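PDB 2QF7: pyruvate carboxylase protein from Rhizobium etli, which is a large multidomain member of the biotin-dependent carboxylases, with a biotin carboxylase region of ATP-grasp type, a TIM barrel and a biotin-carrier region. Local coordinates for residues A[494-499]-A[1072-1077]; A[577-582]-A[620-625]; A[608-613]-A[1003-1008]; A[1146-1151]-A[1158-1163]. All blocks are in the same frame, centred on the assembly; numbering follows the deposited sequence.

Interaction 1: A[494-499]-A[1072-1077]; sequences VTVNGH and IKVPDR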
loop_
_atom_site.group_PDB
_atom_site.type_symbol
_atom_site.label_atom_id
_atom_site.label_comp_id
_atom_site.label_asym_id
_atom_site.label_seq_id
_atom_site.Cartn_x
_atom_site.Cartn_y
_atom_site.Cartn_z
ATOM N N VAL A 494 7.993 -12.789 -9.571
ATOM C CA VAL A 494 6.638 -13.302 -9.859
ATOM C C VAL A 494 5.694 -13.015 -8.668
ATOM O O VAL A 494 4.533 -12.685 -8.869
ATOM C CB VAL A 494 6.638 -14.777 -10.325
ATOM C CG1 VAL A 494 7.036 -15.725 -9.217
ATOM C CG2 VAL A 494 5.281 -15.145 -10.881
ATOM N N THR A 495 6.218 -13.077 -7.440
ATOM C CA THR A 495 5.432 -12.778 -6.250
ATOM C C THR A 495 4.937 -11.315 -6.305
ATOM O O THR A 495 3.759 -11.043 -6.041
ATOM C CB THR A 495 6.248 -13.017 -4.973
ATOM O OG1 THR A 495 6.544 -14.419 -4.850
ATOM C CG2 THR A 495 5.475 -12.538 -3.720
ATOM N N VAL A 496 5.810 -10.397 -6.690
ATOM C CA VAL A 496 5.390 -8.996 -6.769
ATOM C C VAL A 496 4.725 -8.541 -8.067
ATOM O O VAL A 496 3.849 -7.683 -8.013
ATOM C CB VAL A 496 6.417 -7.948 -6.175
ATOM C CG1 VAL A 496 7.567 -8.553 -5.464
ATOM C CG2 VAL A 496 6.770 -6.735 -7.115
ATOM N N ASN A 497 5.135 -9.097 -9.207
ATOM C CA ASN A 497 4.657 -8.606 -10.484
ATOM C C ASN A 497 3.757 -9.588 -11.212
ATOM O O ASN A 497 3.157 -9.207 -12.198
ATOM C CB ASN A 497 5.814 -8.126 -11.389
ATOM C CG ASN A 497 6.708 -7.060 -10.708
ATOM O OD1 ASN A 497 7.908 -7.302 -10.440
ATOM N ND2 ASN A 497 6.131 -5.896 -10.414
ATOM N N GLY A 498 3.653 -10.835 -10.732
ATOM C CA GLY A 498 2.822 -11.875 -11.415
ATOM C C GLY A 498 3.478 -12.466 -12.664
ATOM O O GLY A 498 4.469 -11.910 -13.186
ATOM N N HIS A 499 2.928 -13.585 -13.156
ATOM C CA HIS A 499 3.410 -14.216 -14.359
ATOM C C HIS A 499 2.475 -13.705 -15.460
ATOM O O HIS A 499 1.262 -13.718 -15.287
ATOM C CB HIS A 499 3.284 -15.755 -14.232
ATOM C CG HIS A 499 3.928 -16.513 -15.349
ATOM N ND1 HIS A 499 3.366 -16.625 -16.605
ATOM C CD2 HIS A 499 5.120 -17.149 -15.411
ATOM C CE1 HIS A 499 4.186 -17.296 -17.390
ATOM N NE2 HIS A 499 5.247 -17.640 -16.685
ATOM N N ILE A 1072 16.016 -9.713 -1.490
ATOM C CA ILE A 1072 16.081 -9.645 -2.930
ATOM C C ILE A 1072 15.200 -8.464 -3.365
ATOM O O ILE A 1072 14.034 -8.391 -2.967
ATOM C CB ILE A 1072 15.537 -10.970 -3.576
ATOM C CG1 ILE A 1072 16.408 -12.198 -3.213
ATOM C CG2 ILE A 1072 15.387 -10.806 -5.066
ATOM C CD1 ILE A 1072 17.844 -12.229 -3.825
ATOM N N LYS A 1073 15.751 -7.561 -4.180
ATOM C CA LYS A 1073 14.991 -6.399 -4.688
ATOM C C LYS A 1073 14.590 -6.637 -6.131
ATOM O O LYS A 1073 15.409 -7.094 -6.936
ATOM C CB LYS A 1073 15.791 -5.105 -4.593
ATOM C CG LYS A 1073 16.007 -4.590 -3.142
ATOM C CD LYS A 1073 16.861 -3.301 -3.107
ATOM N N VAL A 1074 13.330 -6.342 -6.452
ATOM C CA VAL A 1074 12.878 -6.346 -7.845
ATOM C C VAL A 1074 12.092 -5.049 -8.151
ATOM O O VAL A 1074 11.550 -4.415 -7.214
ATOM C CB VAL A 1074 11.988 -7.569 -8.152
ATOM C CG1 VAL A 1074 12.783 -8.907 -7.994
ATOM C CG2 VAL A 1074 10.752 -7.548 -7.285
ATOM N N PRO A 1075 12.051 -4.634 -9.449
ATOM C CA PRO A 1075 11.242 -3.441 -9.759
ATOM C C PRO A 1075 9.766 -3.733 -9.538
ATOM O O PRO A 1075 9.302 -4.838 -9.796
ATOM C CB PRO A 1075 11.514 -3.163 -11.251
ATOM C CG PRO A 1075 12.568 -4.123 -11.691
ATOM C CD PRO A 1075 12.737 -5.186 -10.636
ATOM N N ASP A 1076 9.056 -2.742 -9.030
ATOM C CA ASP A 1076 7.620 -2.785 -8.916
ATOM C C ASP A 1076 6.979 -2.405 -10.264
ATOM O O ASP A 1076 6.314 -1.369 -10.401
ATOM C CB ASP A 1076 7.169 -1.826 -7.820
ATOM C CG ASP A 1076 5.740 -2.038 -7.435
ATOM O OD1 ASP A 1076 5.061 -2.854 -8.084
ATOM O OD2 ASP A 1076 5.288 -1.398 -6.473
ATOM N N ARG A 1077 7.156 -3.292 -11.238
ATOM C CA ARG A 1077 6.619 -3.116 -12.586
ATOM C C ARG A 1077 5.103 -2.985 -12.604
ATOM O O ARG A 1077 4.550 -2.360 -13.489
ATOM C CB ARG A 1077 7.060 -4.282 -13.475
ATOM C CG ARG A 1077 8.570 -4.383 -13.597
ATOM C CD ARG A 1077 9.002 -5.110 -14.874
ATOM N NE ARG A 1077 10.259 -5.813 -14.599
ATOM C CZ ARG A 1077 10.311 -7.030 -14.074
ATOM N NH1 ARG A 1077 9.182 -7.691 -13.821
ATOM N NH2 ARG A 1077 11.488 -7.583 -13.834
#
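P1075 O has the flat end of N497 lying against it, N497 CG being 3.5 Å away. CG of N497 is anti to its own carbonyl carbon (chi1 -55°), which sends the amide off the end of helix 483-497 into the bend of residues 1075-1077, where N497 CG is 3.8 Å from R1077 N. A weak bond from R1077 N to P1075 O, 3.0 Å long, closes that bend as an inverse gamma turn centred on D1076. The R1077 side chain crosses that of N497 at about a right angle, the amide and guanidinium planes standing 46° apart, while R1077 NH1 is engaged in a salt bridge with D493. Beside this polar patch the valines slide past each other in opposite directions, V496 CG1 reaching V1074 CG2 at 3.8 Å. D1076 turns its carboxylate to T1053 and H1079, two partners that fix OD2. Behind N497 the helix closes with G498 N bonded to V494 O at 2.8 Å, and G498 then leaves helical geometry with positive phi. The arrangement is that of a helix C-terminus set against the turn that ends strand 1068-1075, the outermost strand, within this chain, of a four-stranded antiparallel sheet.

Interaction 2: A[577-582]-A[620-625]; sequences RIAGTY and EGAPNL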
loop_
_atom_site.group_PDB
_atom_site.type_symbol
_atom_site.label_atom_id
_atom_site.label_comp_id
_atom_site.label_asym_id
_atom_site.label_seq_id
_atom_site.Cartn_x
_atom_site.Cartn_y
_atom_site.Cartn_z
ATOM N N ARG A 577 8.538 -35.804 -12.724
ATOM C CA ARG A 577 8.328 -36.418 -11.422
ATOM C C ARG A 577 7.550 -37.713 -11.475
ATOM O O ARG A 577 7.648 -38.514 -10.575
ATOM C CB ARG A 577 7.675 -35.461 -10.435
ATOM C CG ARG A 577 8.750 -34.621 -9.679
ATOM C CD ARG A 577 8.071 -33.437 -9.035
ATOM N NE ARG A 577 7.133 -33.796 -7.975
ATOM C CZ ARG A 577 7.499 -33.924 -6.696
ATOM N NH1 ARG A 577 8.784 -33.749 -6.352
ATOM N NH2 ARG A 577 6.594 -34.216 -5.756
ATOM N N ILE A 578 6.783 -37.917 -12.529
ATOM C CA ILE A 578 6.042 -39.164 -12.665
ATOM C C ILE A 578 6.725 -40.196 -13.608
ATOM O O ILE A 578 6.253 -41.311 -13.707
ATOM C CB ILE A 578 4.562 -38.860 -13.156
ATOM C CG1 ILE A 578 3.553 -40.023 -12.864
ATOM C CG2 ILE A 578 4.559 -38.384 -14.636
ATOM C CD1 ILE A 578 3.328 -40.260 -11.367
ATOM N N ALA A 579 7.806 -39.844 -14.319
ATOM C CA ALA A 579 8.364 -40.809 -15.291
ATOM C C ALA A 579 8.839 -42.149 -14.662
ATOM O O ALA A 579 8.637 -43.206 -15.260
ATOM C CB ALA A 579 9.497 -40.185 -16.149
ATOM N N GLY A 580 9.490 -42.066 -13.489
ATOM C CA GLY A 580 9.876 -43.236 -12.671
ATOM C C GLY A 580 8.714 -44.160 -12.394
ATOM O O GLY A 580 8.862 -45.388 -12.405
ATOM N N THR A 581 7.539 -43.567 -12.115
ATOM C CA THR A 581 6.348 -44.308 -11.780
ATOM C C THR A 581 5.884 -45.121 -12.975
ATOM O O THR A 581 5.602 -46.331 -12.838
ATOM C CB THR A 581 5.234 -43.399 -11.190
ATOM O OG1 THR A 581 5.767 -42.708 -10.044
ATOM C CG2 THR A 581 4.061 -44.268 -10.701
ATOM N N TYR A 582 5.834 -44.482 -14.137
ATOM C CA TYR A 582 5.541 -45.188 -15.381
ATOM C C TYR A 582 6.525 -46.329 -15.619
ATOM O O TYR A 582 6.129 -47.439 -15.927
ATOM C CB TYR A 582 5.658 -44.232 -16.569
ATOM C CG TYR A 582 4.417 -43.426 -16.874
ATOM C CD1 TYR A 582 4.269 -42.121 -16.390
ATOM C CD2 TYR A 582 3.440 -43.935 -17.729
ATOM C CE1 TYR A 582 3.125 -41.351 -16.725
ATOM C CE2 TYR A 582 2.315 -43.191 -18.045
ATOM C CZ TYR A 582 2.171 -41.915 -17.555
ATOM O OH TYR A 582 1.046 -41.235 -17.930
ATOM N N GLU A 620 16.019 -40.366 -18.253
ATOM C CA GLU A 620 16.630 -40.855 -17.022
ATOM C C GLU A 620 15.612 -41.601 -16.158
ATOM O O GLU A 620 15.887 -42.645 -15.577
ATOM C CB GLU A 620 17.177 -39.668 -16.236
ATOM C CG GLU A 620 17.740 -40.041 -14.865
ATOM C CD GLU A 620 18.601 -38.936 -14.283
ATOM O OE1 GLU A 620 18.202 -37.748 -14.384
ATOM O OE2 GLU A 620 19.676 -39.263 -13.723
ATOM N N GLY A 621 14.415 -41.035 -16.058
ATOM C CA GLY A 621 13.375 -41.615 -15.203
ATOM C C GLY A 621 12.712 -42.841 -15.802
ATOM O O GLY A 621 12.200 -43.691 -15.089
ATOM N N ALA A 622 12.715 -42.943 -17.124
ATOM C CA ALA A 622 12.053 -44.061 -17.782
ATOM C C ALA A 622 12.974 -44.752 -18.826
ATOM O O ALA A 622 12.694 -44.739 -20.013
ATOM C CB ALA A 622 10.706 -43.574 -18.419
ATOM N N PRO A 623 14.083 -45.383 -18.364
ATOM C CA PRO A 623 15.136 -45.928 -19.256
ATOM C C PRO A 623 14.685 -47.206 -19.999
ATOM O O PRO A 623 15.395 -47.686 -20.905
ATOM C CB PRO A 623 16.280 -46.245 -18.274
ATOM C CG PRO A 623 15.542 -46.634 -16.990
ATOM C CD PRO A 623 14.419 -45.596 -16.943
ATOM N N ASN A 624 13.492 -47.706 -19.667
ATOM C CA ASN A 624 12.964 -48.939 -20.280
ATOM C C ASN A 624 11.905 -48.732 -21.351
ATOM O O ASN A 624 11.504 -49.683 -22.021
ATOM C CB ASN A 624 12.419 -49.936 -19.194
ATOM C CG ASN A 624 11.346 -49.314 -18.281
ATOM O OD1 ASN A 624 11.227 -48.082 -18.161
ATOM N ND2 ASN A 624 10.587 -50.165 -17.611
ATOM N N LEU A 625 11.412 -47.510 -21.497
ATOM C CA LEU A 625 10.337 -47.237 -22.438
ATOM C C LEU A 625 10.810 -46.342 -23.596
ATOM O O LEU A 625 11.665 -45.473 -23.392
ATOM C CB LEU A 625 9.131 -46.531 -21.758
ATOM C CG LEU A 625 8.525 -47.198 -20.503
ATOM C CD1 LEU A 625 7.402 -46.287 -19.828
ATOM C CD2 LEU A 625 7.958 -48.560 -20.871
#
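The two backbones come closest at a pair of glycines, G580 and G621, whose CA atoms are 4.6 Å apart, and G580 CA approaches G621 O at 3.4 Å in a CA-H...O contact with an angle of 145° at the hydrogen. Neither residue has a side chain to hold the main chains apart. Small groups flank this point: A579 CB lies 4.2 Å from G621 C, and the methyl of A622 sits 3.8 Å from A579 O, its CB also 4.3 Å from A579 CB. The helices concerned, 572-585 and 611-621, follow the first and second strands of the closed eight-stranded parallel barrel, so the contact packs neighbouring outer helices of a TIM barrel just where 611-621 ends and the chain turns back toward strand 626-632. That return is a type I turn from A622 to L625, closed by a weak bond from L625 N to A622 O. Beyond it L625 CD1 meets Y582 CB at 4.2 Å, touching the root of the tyrosine and not its ring. Both residues also pack on L592 of strand 591-596. The Y582 ring leads away from the contact, with I578 CG2 at its edge and in its plane, and its hydroxyl is bonded to D555 and W825. Inside the turn, N624 ties back to helix 572-585, its OD1 being hydrogen-bonded to S583 OG.

Interaction 3: A[608-613]-A[1003-1008]; sequences TEDPWE and TDFALA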
loop_
_atom_site.group_PDB
_atom_site.type_symbol
_atom_site.label_atom_id
_atom_site.label_comp_id
_atom_site.label_asym_id
_atom_site.label_seq_id
_atom_site.Cartn_x
_atom_site.Cartn_y
_atom_site.Cartn_z
ATOM N N THR A 608 9.468 -20.720 -19.697
ATOM C CA THR A 608 10.898 -20.416 -19.409
ATOM C C THR A 608 11.687 -21.710 -19.033
ATOM O O THR A 608 12.410 -21.743 -18.018
ATOM C CB THR A 608 11.053 -19.480 -18.248
ATOM O OG1 THR A 608 9.892 -18.646 -18.087
ATOM C CG2 THR A 608 12.375 -18.571 -18.391
ATOM N N GLU A 609 11.560 -22.744 -19.843
ATOM C CA GLU A 609 12.345 -23.978 -19.642
ATOM C C GLU A 609 12.769 -24.657 -20.919
ATOM O O GLU A 609 12.189 -24.406 -21.990
ATOM C CB GLU A 609 11.610 -24.958 -18.737
ATOM C CG GLU A 609 10.305 -25.498 -19.303
ATOM C CD GLU A 609 9.461 -26.207 -18.219
ATOM O OE1 GLU A 609 9.703 -25.991 -17.020
ATOM O OE2 GLU A 609 8.525 -26.937 -18.575
ATOM N N ASP A 610 13.785 -25.516 -20.776
ATOM C CA ASP A 610 14.523 -26.109 -21.887
ATOM C C ASP A 610 13.879 -27.427 -22.338
ATOM O O ASP A 610 13.821 -28.379 -21.552
ATOM C CB ASP A 610 15.984 -26.293 -21.403
ATOM C CG ASP A 610 16.906 -26.890 -22.451
ATOM O OD1 ASP A 610 16.450 -27.348 -23.494
ATOM O OD2 ASP A 610 18.121 -26.852 -22.212
ATOM N N PRO A 611 13.378 -27.519 -23.603
ATOM C CA PRO A 611 12.771 -28.816 -23.940
ATOM C C PRO A 611 13.778 -29.992 -23.911
ATOM O O PRO A 611 13.380 -31.157 -23.760
ATOM C CB PRO A 611 12.231 -28.603 -25.376
ATOM C CG PRO A 611 13.133 -27.521 -25.949
ATOM C CD PRO A 611 13.344 -26.588 -24.742
ATOM N N TRP A 612 15.061 -29.694 -24.081
ATOM C CA TRP A 612 16.059 -30.764 -24.115
ATOM C C TRP A 612 16.235 -31.354 -22.725
ATOM O O TRP A 612 16.446 -32.575 -22.563
ATOM C CB TRP A 612 17.418 -30.252 -24.656
ATOM C CG TRP A 612 17.343 -29.795 -26.055
ATOM C CD1 TRP A 612 17.209 -28.495 -26.487
ATOM C CD2 TRP A 612 17.328 -30.625 -27.238
ATOM N NE1 TRP A 612 17.128 -28.473 -27.858
ATOM C CE2 TRP A 612 17.199 -29.761 -28.346
ATOM C CE3 TRP A 612 17.436 -32.015 -27.466
ATOM C CZ2 TRP A 612 17.205 -30.233 -29.677
ATOM C CZ3 TRP A 612 17.420 -32.478 -28.796
ATOM C CH2 TRP A 612 17.310 -31.584 -29.871
ATOM N N GLU A 613 16.232 -30.478 -21.729
ATOM C CA GLU A 613 16.350 -30.927 -20.334
ATOM C C GLU A 613 15.136 -31.759 -19.959
ATOM O O GLU A 613 15.271 -32.801 -19.314
ATOM C CB GLU A 613 16.479 -29.745 -19.391
ATOM C CG GLU A 613 16.665 -30.164 -17.890
ATOM C CD GLU A 613 17.959 -30.978 -17.586
ATOM O OE1 GLU A 613 18.758 -31.310 -18.510
ATOM O OE2 GLU A 613 18.182 -31.270 -16.381
ATOM N N THR A 1003 16.778 -17.241 -28.161
ATOM C CA THR A 1003 17.585 -16.148 -27.637
ATOM C C THR A 1003 16.970 -15.563 -26.373
ATOM O O THR A 1003 17.666 -15.380 -25.395
ATOM C CB THR A 1003 17.782 -14.997 -28.666
ATOM O OG1 THR A 1003 18.430 -15.527 -29.815
ATOM C CG2 THR A 1003 18.654 -13.925 -28.093
ATOM N N ASP A 1004 15.672 -15.263 -26.415
ATOM C CA ASP A 1004 14.954 -14.729 -25.255
ATOM C C ASP A 1004 15.047 -15.696 -24.052
ATOM O O ASP A 1004 15.208 -15.266 -22.899
ATOM C CB ASP A 1004 13.469 -14.554 -25.621
ATOM C CG ASP A 1004 13.214 -13.336 -26.527
ATOM O OD1 ASP A 1004 14.140 -12.585 -26.857
ATOM O OD2 ASP A 1004 12.052 -13.164 -26.904
ATOM N N PHE A 1005 14.877 -16.990 -24.320
ATOM C CA PHE A 1005 14.973 -17.999 -23.258
ATOM C C PHE A 1005 16.381 -18.020 -22.633
ATOM O O PHE A 1005 16.503 -18.074 -21.443
ATOM C CB PHE A 1005 14.605 -19.394 -23.786
ATOM C CG PHE A 1005 14.935 -20.500 -22.837
ATOM C CD1 PHE A 1005 14.298 -20.584 -21.582
ATOM C CD2 PHE A 1005 15.917 -21.444 -23.165
ATOM C CE1 PHE A 1005 14.648 -21.612 -20.684
ATOM C CE2 PHE A 1005 16.258 -22.481 -22.282
ATOM C CZ PHE A 1005 15.621 -22.559 -21.033
ATOM N N ALA A 1006 17.439 -18.037 -23.450
ATOM C CA ALA A 1006 18.816 -18.116 -22.918
ATOM C C ALA A 1006 19.106 -16.912 -22.033
ATOM O O ALA A 1006 19.764 -17.038 -21.013
ATOM C CB ALA A 1006 19.824 -18.196 -24.060
ATOM N N LEU A 1007 18.623 -15.733 -22.441
ATOM C CA LEU A 1007 18.807 -14.519 -21.665
ATOM C C LEU A 1007 17.990 -14.523 -20.369
ATOM O O LEU A 1007 18.474 -14.083 -19.345
ATOM C CB LEU A 1007 18.512 -13.271 -22.527
ATOM C CG LEU A 1007 19.453 -13.053 -23.729
ATOM C CD1 LEU A 1007 18.942 -11.953 -24.645
ATOM C CD2 LEU A 1007 20.891 -12.708 -23.266
ATOM N N ALA A 1008 16.754 -15.013 -20.412
ATOM C CA ALA A 1008 15.952 -15.165 -19.182
ATOM C C ALA A 1008 16.567 -16.238 -18.244
ATOM O O ALA A 1008 16.517 -16.089 -17.010
ATOM C CB ALA A 1008 14.488 -15.512 -19.516
#
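The ring of F1005 has E609 O over one face, 3.9 Å above the plane and offset toward the rim, while T608 O lies at its edge and in its plane. The backbone of residues 608-610 thus bends around one side of the ring: F1005 CE1 is 3.4 Å from T608 C, and F1005 CZ comes to 3.5 Å from D610 N. With CG anti to the backbone N (chi1 169°), F1005 reaches out of helix 999-1012 to residues 608-610, where D610 CB meets F1005 CZ at 3.8 Å. One turn further along that helix, A1008 CB touches T608 CG2 at 3.9 Å. The segment touched in this way links helices 599-607 and 611-621, which follow the second strand of the TIM barrel, and helix 999-1012 belongs to the conserved carboxylase region, so the contact joins barrel to helical region. T608 leaves the first helix with positive phi, and D610 is the N-cap of the second. The capping bond from W612 N to D610 OD1 measures 2.8 Å and is bent to 145° at the hydrogen, the donor 44° out of the carboxylate plane. The polar ends look elsewhere, T608 OG1 to Y1023 OH and E609 OE2 to R614.

Interaction 4: A[1146-1151]-A[1158-1163]; sequences VLVKAG and DLLAVY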
loop_
_atom_site.group_PDB
_atom_site.type_symbol
_atom_site.label_atom_id
_atom_site.label_comp_id
_atom_site.label_asym_id
_atom_site.label_seq_id
_atom_site.Cartn_x
_atom_site.Cartn_y
_atom_site.Cartn_z
ATOM N N VAL A 1146 26.628 15.175 -9.580
ATOM C CA VAL A 1146 26.224 15.049 -8.180
ATOM C C VAL A 1146 24.941 14.226 -8.180
ATOM O O VAL A 1146 23.865 14.735 -8.486
ATOM C CB VAL A 1146 25.973 16.426 -7.521
ATOM C CG1 VAL A 1146 26.136 16.338 -6.018
ATOM C CG2 VAL A 1146 26.925 17.461 -8.056
ATOM N N LEU A 1147 25.067 12.943 -7.861
ATOM C CA LEU A 1147 23.963 11.994 -7.980
ATOM C C LEU A 1147 22.988 12.153 -6.819
ATOM O O LEU A 1147 21.933 11.508 -6.753
ATOM C CB LEU A 1147 24.505 10.566 -8.077
ATOM C CG LEU A 1147 25.087 10.141 -9.436
ATOM C CD1 LEU A 1147 26.389 10.874 -9.803
ATOM C CD2 LEU A 1147 25.305 8.643 -9.444
ATOM N N VAL A 1148 23.379 13.029 -5.907
ATOM C CA VAL A 1148 22.549 13.505 -4.831
ATOM C C VAL A 1148 22.653 15.050 -4.829
ATOM O O VAL A 1148 23.536 15.594 -5.481
ATOM C CB VAL A 1148 22.985 12.879 -3.470
ATOM C CG1 VAL A 1148 22.881 11.349 -3.515
ATOM C CG2 VAL A 1148 24.400 13.343 -3.049
ATOM N N LYS A 1149 21.701 15.771 -4.248
ATOM C CA LYS A 1149 20.325 15.325 -4.146
ATOM C C LYS A 1149 19.473 15.993 -3.086
ATOM O O LYS A 1149 18.350 16.438 -3.376
ATOM C CB LYS A 1149 20.262 13.816 -3.958
ATOM N N ALA A 1150 20.000 16.050 -1.864
ATOM C CA ALA A 1150 19.230 15.383 -0.833
ATOM C C ALA A 1150 18.688 15.927 0.492
ATOM O O ALA A 1150 19.297 16.745 1.189
ATOM C CB ALA A 1150 19.872 14.057 -0.577
ATOM N N GLY A 1151 17.480 15.428 0.752
ATOM C CA GLY A 1151 17.168 14.691 1.969
ATOM C C GLY A 1151 16.972 13.219 1.556
ATOM O O GLY A 1151 15.990 12.585 1.927
ATOM N N ASP A 1158 26.865 3.604 -2.316
ATOM C CA ASP A 1158 26.122 4.428 -3.256
ATOM C C ASP A 1158 27.011 5.549 -3.799
ATOM O O ASP A 1158 27.837 6.118 -3.052
ATOM C CB ASP A 1158 24.826 4.955 -2.623
ATOM C CG ASP A 1158 23.754 3.853 -2.484
ATOM O OD1 ASP A 1158 23.856 2.824 -3.196
ATOM O OD2 ASP A 1158 22.826 4.010 -1.664
ATOM N N LEU A 1159 26.873 5.816 -5.106
ATOM C CA LEU A 1159 27.656 6.848 -5.795
ATOM C C LEU A 1159 27.098 8.219 -5.515
ATOM O O LEU A 1159 25.955 8.534 -5.882
ATOM C CB LEU A 1159 27.682 6.610 -7.302
ATOM C CG LEU A 1159 28.599 7.460 -8.182
ATOM C CD1 LEU A 1159 30.062 7.390 -7.735
ATOM C CD2 LEU A 1159 28.448 7.006 -9.644
ATOM N N LEU A 1160 27.912 9.052 -4.876
ATOM C CA LEU A 1160 27.435 10.355 -4.432
ATOM C C LEU A 1160 27.693 11.451 -5.456
ATOM O O LEU A 1160 26.845 12.335 -5.656
ATOM C CB LEU A 1160 28.030 10.722 -3.074
ATOM C CG LEU A 1160 27.754 9.739 -1.927
ATOM C CD1 LEU A 1160 28.595 10.100 -0.714
ATOM C CD2 LEU A 1160 26.286 9.699 -1.559
ATOM N N ALA A 1161 28.849 11.361 -6.112
ATOM C CA ALA A 1161 29.362 12.390 -7.003
ATOM C C ALA A 1161 30.490 11.807 -7.857
ATOM O O ALA A 1161 31.162 10.862 -7.449
ATOM C CB ALA A 1161 29.876 13.588 -6.190
ATOM N N VAL A 1162 30.700 12.384 -9.033
ATOM C CA VAL A 1162 31.725 11.925 -9.949
ATOM C C VAL A 1162 32.641 13.095 -10.330
ATOM O O VAL A 1162 32.153 14.162 -10.697
ATOM C CB VAL A 1162 31.072 11.264 -11.213
ATOM C CG1 VAL A 1162 32.118 10.799 -12.215
ATOM C CG2 VAL A 1162 30.185 10.092 -10.798
ATOM N N TYR A 1163 33.956 12.894 -10.227
ATOM C CA TYR A 1163 34.948 13.837 -10.758
ATOM C C TYR A 1163 34.981 13.753 -12.282
ATOM O O TYR A 1163 35.339 14.714 -12.971
ATOM C CB TYR A 1163 36.348 13.554 -10.183
ATOM C CG TYR A 1163 36.489 13.811 -8.694
ATOM C CD1 TYR A 1163 36.856 15.067 -8.207
ATOM C CD2 TYR A 1163 36.270 12.797 -7.775
ATOM C CE1 TYR A 1163 36.990 15.299 -6.832
ATOM C CE2 TYR A 1163 36.406 13.011 -6.419
ATOM C CZ TYR A 1163 36.757 14.260 -5.949
ATOM O OH TYR A 1163 36.856 14.452 -4.588
#
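L1147 is the main projection, a forked side chain laid against the strand 1159-1162. One methyl, L1147 CD2, presses on L1159 CD2 at 3.5 Å, and the other, L1147 CD1, rests on V1162 CG2 at 4.0 Å; the fork therefore straddles the neighbouring L1159 and V1162 side chains, crossing both obliquely. Its stem fits closely as well, with L1147 CB 3.3 Å from L1159 O. CG of L1147 is anti to the carbonyl carbon (chi1 -77°), which lays the branch over L1159 and V1162. L1159 completes the fit with its own CB and CG near L1147 CD2. At the root of this side chain a single hydrogen bond, L1147 N to L1160 O at 2.9 Å, joins the backbones; it is bent to 136° at the hydrogen, and the donor lies well above the carbonyl plane. Next to it V1146 and A1161 form a non-hydrogen-bonded antiparallel pair, CA to CA 4.3 Å, with both side chains on the same face. V1148 fills in behind, its CG1 meeting L1160 CD2 at 4.3 Å and its CG2 lying 3.7 Å from L1160 O. Within the biotin-carrier region, strand 1159-1162 runs between strands 1097-1099 and 1145-1146, with V1098 against L1160 and A1161; V1124 of strand 1122-1127 touches both V1148 and L1160, and I1106 of strand 1104-1109 also packs on V1148.

In the fold
Interactions 2 and 3 share helix 611-621, meeting its C-terminal and N-terminal ends with centres about 23 Å apart. Interaction 2 is buried among the outer helices of the barrel, built from close backbones and small apolar groups; interaction 3 is nearer the surface, where an aromatic ring from a helix distant in sequence meets mainly backbone. Interaction 1 passes within about 5 Å of interaction 3 by nearest atoms without touching it, and its partly buried meeting of helix and sheet mixes valines with charged and polar groups. Interaction 4 stands apart, about 58 Å from interaction 2 between centres, and joins two segments close in sequence within one small beta domain, with the one clear cross-segment hydrogen bond of the four.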